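Local coordinates for RabGAP/TBC protein (Chlamydomonas reinhardtii, PDB 4P17), which probably acts as a GTPase-activating protein for Rab GTPases in the flagellum, through its all-helical TBC domain, at residues S240-S252 / A293-F307. Residues are numbered along the deposited sequence; the frame is centred on the assembly and turned at random.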
loop_
_atom_site.group_PDB
_atom_site.type_symbol
_atom_site.label_atom_id
_atom_site.label_comp_id
_atom_site.label_asym_id
_atom_site.label_seq_id
_atom_site.Cartn_x
_atom_site.Cartn_y
_atom_site.Cartn_z
ATOM N N SER A 240 -2.467 -4.102 -7.396
ATOM C CA SER A 240 -3.340 -3.366 -8.286
ATOM C C SER A 240 -2.647 -2.236 -9.012
ATOM O O SER A 240 -2.939 -1.989 -10.180
ATOM C CB SER A 240 -4.518 -2.833 -7.489
ATOM O OG SER A 240 -5.344 -3.913 -7.103
ATOM N N LEU A 241 -1.716 -1.565 -8.326
ATOM C CA LEU A 241 -1.085 -0.366 -8.861
ATOM C C LEU A 241 0.418 -0.556 -9.037
ATOM O O LEU A 241 1.001 -1.440 -8.401
ATOM C CB LEU A 241 -1.336 0.841 -7.956
ATOM C CG LEU A 241 -2.740 1.169 -7.449
ATOM C CD1 LEU A 241 -2.705 2.440 -6.601
ATOM C CD2 LEU A 241 -3.775 1.308 -8.588
ATOM N N PRO A 242 1.041 0.240 -9.923
ATOM C CA PRO A 242 2.498 0.228 -10.015
ATOM C C PRO A 242 3.121 0.513 -8.668
ATOM O O PRO A 242 2.578 1.284 -7.908
ATOM C CB PRO A 242 2.808 1.352 -10.990
ATOM C CG PRO A 242 1.604 1.394 -11.868
ATOM C CD PRO A 242 0.452 1.135 -10.935
ATOM N N SER A 243 4.246 -0.108 -8.382
ATOM C CA SER A 243 4.789 -0.058 -7.030
ATOM C C SER A 243 5.088 1.362 -6.506
ATOM O O SER A 243 4.883 1.641 -5.326
ATOM C CB SER A 243 6.066 -0.917 -6.961
ATOM O OG SER A 243 7.158 -0.212 -7.498
ATOM N N GLU A 244 5.541 2.273 -7.357
ATOM C CA GLU A 244 5.881 3.603 -6.851
ATOM C C GLU A 244 4.592 4.374 -6.548
ATOM O O GLU A 244 4.562 5.248 -5.672
ATOM C CB GLU A 244 6.754 4.365 -7.840
ATOM C CG GLU A 244 8.050 3.690 -8.098
ATOM C CD GLU A 244 8.931 4.452 -9.016
ATOM O OE1 GLU A 244 9.251 5.613 -8.694
ATOM O OE2 GLU A 244 9.281 3.891 -10.080
ATOM N N THR A 245 3.514 4.010 -7.241
ATOM C CA THR A 245 2.230 4.660 -6.988
ATOM C C THR A 245 1.688 4.130 -5.661
ATOM O O THR A 245 1.175 4.897 -4.832
ATOM C CB THR A 245 1.280 4.403 -8.123
ATOM O OG1 THR A 245 1.884 4.933 -9.303
ATOM C CG2 THR A 245 -0.024 5.062 -7.912
ATOM N N VAL A 246 1.814 2.818 -5.466
ATOM C CA VAL A 246 1.394 2.200 -4.209
ATOM C C VAL A 246 2.070 2.898 -3.026
ATOM O O VAL A 246 1.402 3.231 -2.036
ATOM C CB VAL A 246 1.734 0.693 -4.147
ATOM C CG1 VAL A 246 1.354 0.103 -2.783
ATOM C CG2 VAL A 246 1.043 -0.097 -5.235
ATOM N N MET A 247 3.377 3.132 -3.120
ATOM C CA MET A 247 4.121 3.659 -1.965
ATOM C C MET A 247 3.658 5.055 -1.597
ATOM O O MET A 247 3.720 5.447 -0.432
ATOM C CB MET A 247 5.631 3.700 -2.224
ATOM C CG MET A 247 6.211 2.447 -2.750
ATOM S SD MET A 247 6.063 1.115 -1.593
ATOM C CE MET A 247 7.009 -0.110 -2.535
ATOM N N ARG A 248 3.165 5.819 -2.568
ATOM C CA ARG A 248 2.620 7.122 -2.224
ATOM C C ARG A 248 1.331 7.000 -1.427
ATOM O O ARG A 248 1.069 7.791 -0.493
ATOM C CB ARG A 248 2.369 7.945 -3.478
ATOM C CG ARG A 248 3.626 8.506 -4.089
ATOM C CD ARG A 248 4.151 9.707 -3.311
ATOM N NE ARG A 248 3.161 10.776 -3.204
ATOM C CZ ARG A 248 2.918 11.661 -4.173
ATOM N NH1 ARG A 248 3.619 11.625 -5.309
ATOM N NH2 ARG A 248 1.998 12.594 -3.997
ATOM N N THR A 249 0.516 6.013 -1.755
ATOM C CA THR A 249 -0.666 5.748 -0.925
ATOM C C THR A 249 -0.220 5.352 0.497
ATOM O O THR A 249 -0.814 5.764 1.513
ATOM C CB THR A 249 -1.607 4.655 -1.503
ATOM O OG1 THR A 249 -1.081 3.344 -1.291
ATOM C CG2 THR A 249 -1.889 4.860 -2.991
ATOM N N TRP A 250 0.849 4.585 0.561
ATOM C CA TRP A 250 1.350 4.101 1.847
ATOM C C TRP A 250 1.961 5.227 2.673
ATOM O O TRP A 250 1.792 5.274 3.919
ATOM C CB TRP A 250 2.374 2.989 1.608
ATOM C CG TRP A 250 1.759 1.646 1.182
ATOM C CD1 TRP A 250 0.446 1.410 0.744
ATOM C CD2 TRP A 250 2.421 0.373 1.167
ATOM N NE1 TRP A 250 0.289 0.058 0.481
ATOM C CE2 TRP A 250 1.484 -0.590 0.716
ATOM C CE3 TRP A 250 3.721 -0.053 1.507
ATOM C CZ2 TRP A 250 1.809 -1.958 0.583
ATOM C CZ3 TRP A 250 4.038 -1.426 1.364
ATOM C CH2 TRP A 250 3.079 -2.349 0.917
ATOM N N ASP A 251 2.658 6.144 2.004
ATOM C CA ASP A 251 3.151 7.368 2.679
ATOM C C ASP A 251 2.049 7.978 3.537
ATOM O O ASP A 251 2.203 8.195 4.720
ATOM C CB ASP A 251 3.635 8.444 1.703
ATOM C CG ASP A 251 4.917 8.056 0.949
ATOM O OD1 ASP A 251 5.619 7.152 1.416
ATOM O OD2 ASP A 251 5.224 8.690 -0.100
ATOM N N SER A 252 0.917 8.270 2.922
ATOM C CA SER A 252 -0.172 8.890 3.673
ATOM C C SER A 252 -0.933 7.920 4.586
ATOM O O SER A 252 -1.425 8.328 5.639
ATOM C CB SER A 252 -1.123 9.578 2.713
ATOM O OG SER A 252 -0.472 10.759 2.217
ATOM N N ALA A 293 -5.825 0.329 -13.706
ATOM C CA ALA A 293 -5.191 0.555 -12.429
ATOM C C ALA A 293 -3.745 0.106 -12.497
ATOM O O ALA A 293 -2.873 0.747 -11.922
ATOM C CB ALA A 293 -5.932 -0.160 -11.334
ATOM N N ALA A 294 -3.482 -0.975 -13.224
ATOM C CA ALA A 294 -2.125 -1.509 -13.293
ATOM C C ALA A 294 -1.159 -0.573 -14.027
ATOM O O ALA A 294 0.066 -0.736 -13.934
ATOM C CB ALA A 294 -2.146 -2.904 -13.951
ATOM N N THR A 295 -1.674 0.412 -14.757
ATOM C CA THR A 295 -0.769 1.349 -15.433
ATOM C C THR A 295 -0.950 2.773 -14.912
ATOM O O THR A 295 -0.672 3.769 -15.588
ATOM C CB THR A 295 -0.946 1.281 -16.945
ATOM O OG1 THR A 295 -2.295 1.584 -17.277
ATOM C CG2 THR A 295 -0.598 -0.117 -17.432
ATOM N N MET A 296 -1.399 2.861 -13.667
ATOM C CA MET A 296 -1.591 4.148 -13.035
ATOM C C MET A 296 -0.230 4.680 -12.544
ATOM O O MET A 296 0.108 4.598 -11.367
ATOM C CB MET A 296 -2.613 4.029 -11.907
ATOM C CG MET A 296 -3.356 5.331 -11.596
ATOM S SD MET A 296 -2.286 6.748 -11.199
ATOM C CE MET A 296 -3.350 8.106 -11.682
ATOM N N HIS A 297 0.542 5.250 -13.466
ATOM C CA HIS A 297 1.890 5.705 -13.170
ATOM C C HIS A 297 1.921 7.138 -12.663
ATOM O O HIS A 297 2.889 7.542 -12.038
ATOM C CB HIS A 297 2.775 5.552 -14.420
ATOM C CG HIS A 297 2.955 4.133 -14.828
ATOM N ND1 HIS A 297 3.746 3.254 -14.113
ATOM C CD2 HIS A 297 2.406 3.415 -15.836
ATOM C CE1 HIS A 297 3.699 2.065 -14.686
ATOM N NE2 HIS A 297 2.894 2.133 -15.729
ATOM N N GLN A 298 0.825 7.875 -12.858
ATOM C CA GLN A 298 0.772 9.263 -12.446
ATOM C C GLN A 298 0.449 9.331 -10.962
ATOM O O GLN A 298 -0.690 9.620 -10.549
ATOM C CB GLN A 298 -0.270 10.045 -13.274
ATOM C CG GLN A 298 0.267 11.334 -13.883
ATOM C CD GLN A 298 1.084 12.163 -12.920
ATOM O OE1 GLN A 298 0.973 12.021 -11.700
ATOM N NE2 GLN A 298 1.925 13.028 -13.463
ATOM N N ARG A 299 1.449 9.047 -10.138
ATOM C CA ARG A 299 1.222 9.008 -8.703
ATOM C C ARG A 299 0.962 10.403 -8.095
ATOM O O ARG A 299 0.253 10.540 -7.104
ATOM C CB ARG A 299 2.407 8.317 -8.000
ATOM C CG ARG A 299 3.764 8.922 -8.234
ATOM C CD ARG A 299 4.836 7.986 -7.774
ATOM N NE ARG A 299 6.151 8.623 -7.798
ATOM C CZ ARG A 299 6.999 8.542 -8.809
ATOM N NH1 ARG A 299 6.688 7.865 -9.909
ATOM N NH2 ARG A 299 8.169 9.138 -8.717
ATOM N N ASP A 300 1.478 11.448 -8.734
ATOM C CA ASP A 300 1.218 12.794 -8.269
ATOM C C ASP A 300 -0.267 13.131 -8.417
ATOM O O ASP A 300 -0.920 13.641 -7.487
ATOM C CB ASP A 300 2.036 13.833 -9.045
ATOM C CG ASP A 300 3.503 13.890 -8.656
ATOM O OD1 ASP A 300 3.898 13.430 -7.556
ATOM O OD2 ASP A 300 4.260 14.484 -9.459
ATOM N N VAL A 301 -0.804 12.847 -9.597
ATOM C CA VAL A 301 -2.201 13.148 -9.866
ATOM C C VAL A 301 -3.112 12.259 -9.029
ATOM O O VAL A 301 -4.183 12.709 -8.573
ATOM C CB VAL A 301 -2.496 12.989 -11.344
ATOM C CG1 VAL A 301 -3.995 13.099 -11.625
ATOM C CG2 VAL A 301 -1.686 14.025 -12.110
ATOM N N LEU A 302 -2.722 11.010 -8.815
ATOM C CA LEU A 302 -3.556 10.153 -7.963
ATOM C C LEU A 302 -3.718 10.770 -6.581
ATOM O O LEU A 302 -4.828 10.812 -6.031
ATOM C CB LEU A 302 -2.977 8.736 -7.817
ATOM C CG LEU A 302 -3.875 7.813 -6.962
ATOM C CD1 LEU A 302 -5.278 7.630 -7.571
ATOM C CD2 LEU A 302 -3.198 6.449 -6.789
ATOM N N MET A 303 -2.625 11.175 -5.951
ATOM C CA MET A 303 -2.754 11.630 -4.566
ATOM C C MET A 303 -3.416 13.014 -4.522
ATOM O O MET A 303 -4.233 13.313 -3.651
ATOM C CB MET A 303 -1.411 11.669 -3.875
ATOM C CG MET A 303 -0.736 10.309 -3.790
ATOM S SD MET A 303 -1.833 9.011 -3.187
ATOM C CE MET A 303 -2.133 9.417 -1.458
ATOM N N ALA A 304 -3.041 13.881 -5.450
ATOM C CA ALA A 304 -3.648 15.191 -5.478
ATOM C C ALA A 304 -5.169 15.053 -5.701
ATOM O O ALA A 304 -5.991 15.786 -5.113
ATOM C CB ALA A 304 -3.013 16.026 -6.551
ATOM N N THR A 305 -5.557 14.087 -6.522
ATOM C CA THR A 305 -6.985 13.889 -6.758
ATOM C C THR A 305 -7.639 13.340 -5.483
ATOM O O THR A 305 -8.713 13.788 -5.100
ATOM C CB THR A 305 -7.258 12.970 -7.964
ATOM O OG1 THR A 305 -6.668 13.554 -9.137
ATOM C CG2 THR A 305 -8.753 12.797 -8.190
ATOM N N ALA A 306 -6.975 12.414 -4.796
ATOM C CA ALA A 306 -7.518 11.860 -3.554
ATOM C C ALA A 306 -7.818 12.915 -2.504
ATOM O O ALA A 306 -8.755 12.757 -1.696
ATOM C CB ALA A 306 -6.547 10.823 -2.974
ATOM N N PHE A 307 -7.048 14.001 -2.508
ATOM C CA PHE A 307 -7.219 15.024 -1.473
ATOM C C PHE A 307 -7.904 16.290 -1.959
ATOM O O PHE A 307 -7.940 17.273 -1.196
ATOM C CB PHE A 307 -5.872 15.441 -0.866
ATOM C CG PHE A 307 -5.067 14.290 -0.320
ATOM C CD1 PHE A 307 -5.515 13.585 0.798
ATOM C CD2 PHE A 307 -3.859 13.943 -0.899
ATOM C CE1 PHE A 307 -4.791 12.532 1.303
ATOM C CE2 PHE A 307 -3.111 12.897 -0.401
ATOM C CZ PHE A 307 -3.591 12.173 0.704
HETATM O O HOH W 1 8.759 7.349 -11.499
HETATM O O HOH W 2 4.297 5.938 -10.362
HETATM O O HOH W 3 6.459 10.604 -5.700
HETATM O O HOH W 4 0.490 14.698 -5.518
#
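Arg-248 and Arg-299 pass each other at about a right angle, their guanidinium planes 85° apart, where helices 243-252 and 299-306 run side by side at 32°. Bends at chi2 and chi3 fold Arg-248 back over Met-303, whose CG lies against one face of the guanidinium. Arg-248 NH1 reaches Asp-300 OD1 at 2.9 Å in a salt bridge near the guanidinium plane, and Asn-36 holds Asp-300 OD2. Arg-299 runs out extended across the first turn of helix 243-252; Glu-244 OE1 sits over one face of the Arg-299 guanidinium, 3.6 Å from Arg-299 NH1: a long pairing of charges alone. The stronger partners are Arg-30 for Glu-244 and Asp-34 for Arg-299, both, like Asn-36, on helix 27-50. Thr-245 OG1 donates to Met-296 O at 2.7 Å, in the carbonyl plane, and accepts from water 2; Thr-245 CG2 turns onto Leu-302 CD2, which meets Leu-241 CD1 tip to tip. Pro-242 lays CG over the His-297 ring, a CH-pi contact 3.9 Å from the centroid. Water 3 bridges Arg-248 NH1 and Arg-299 NE, and Asp-300, Glu-244 and Asp-34 surround the pair; these carboxylates probably offset the like charges and let both stay buried where three helices meet.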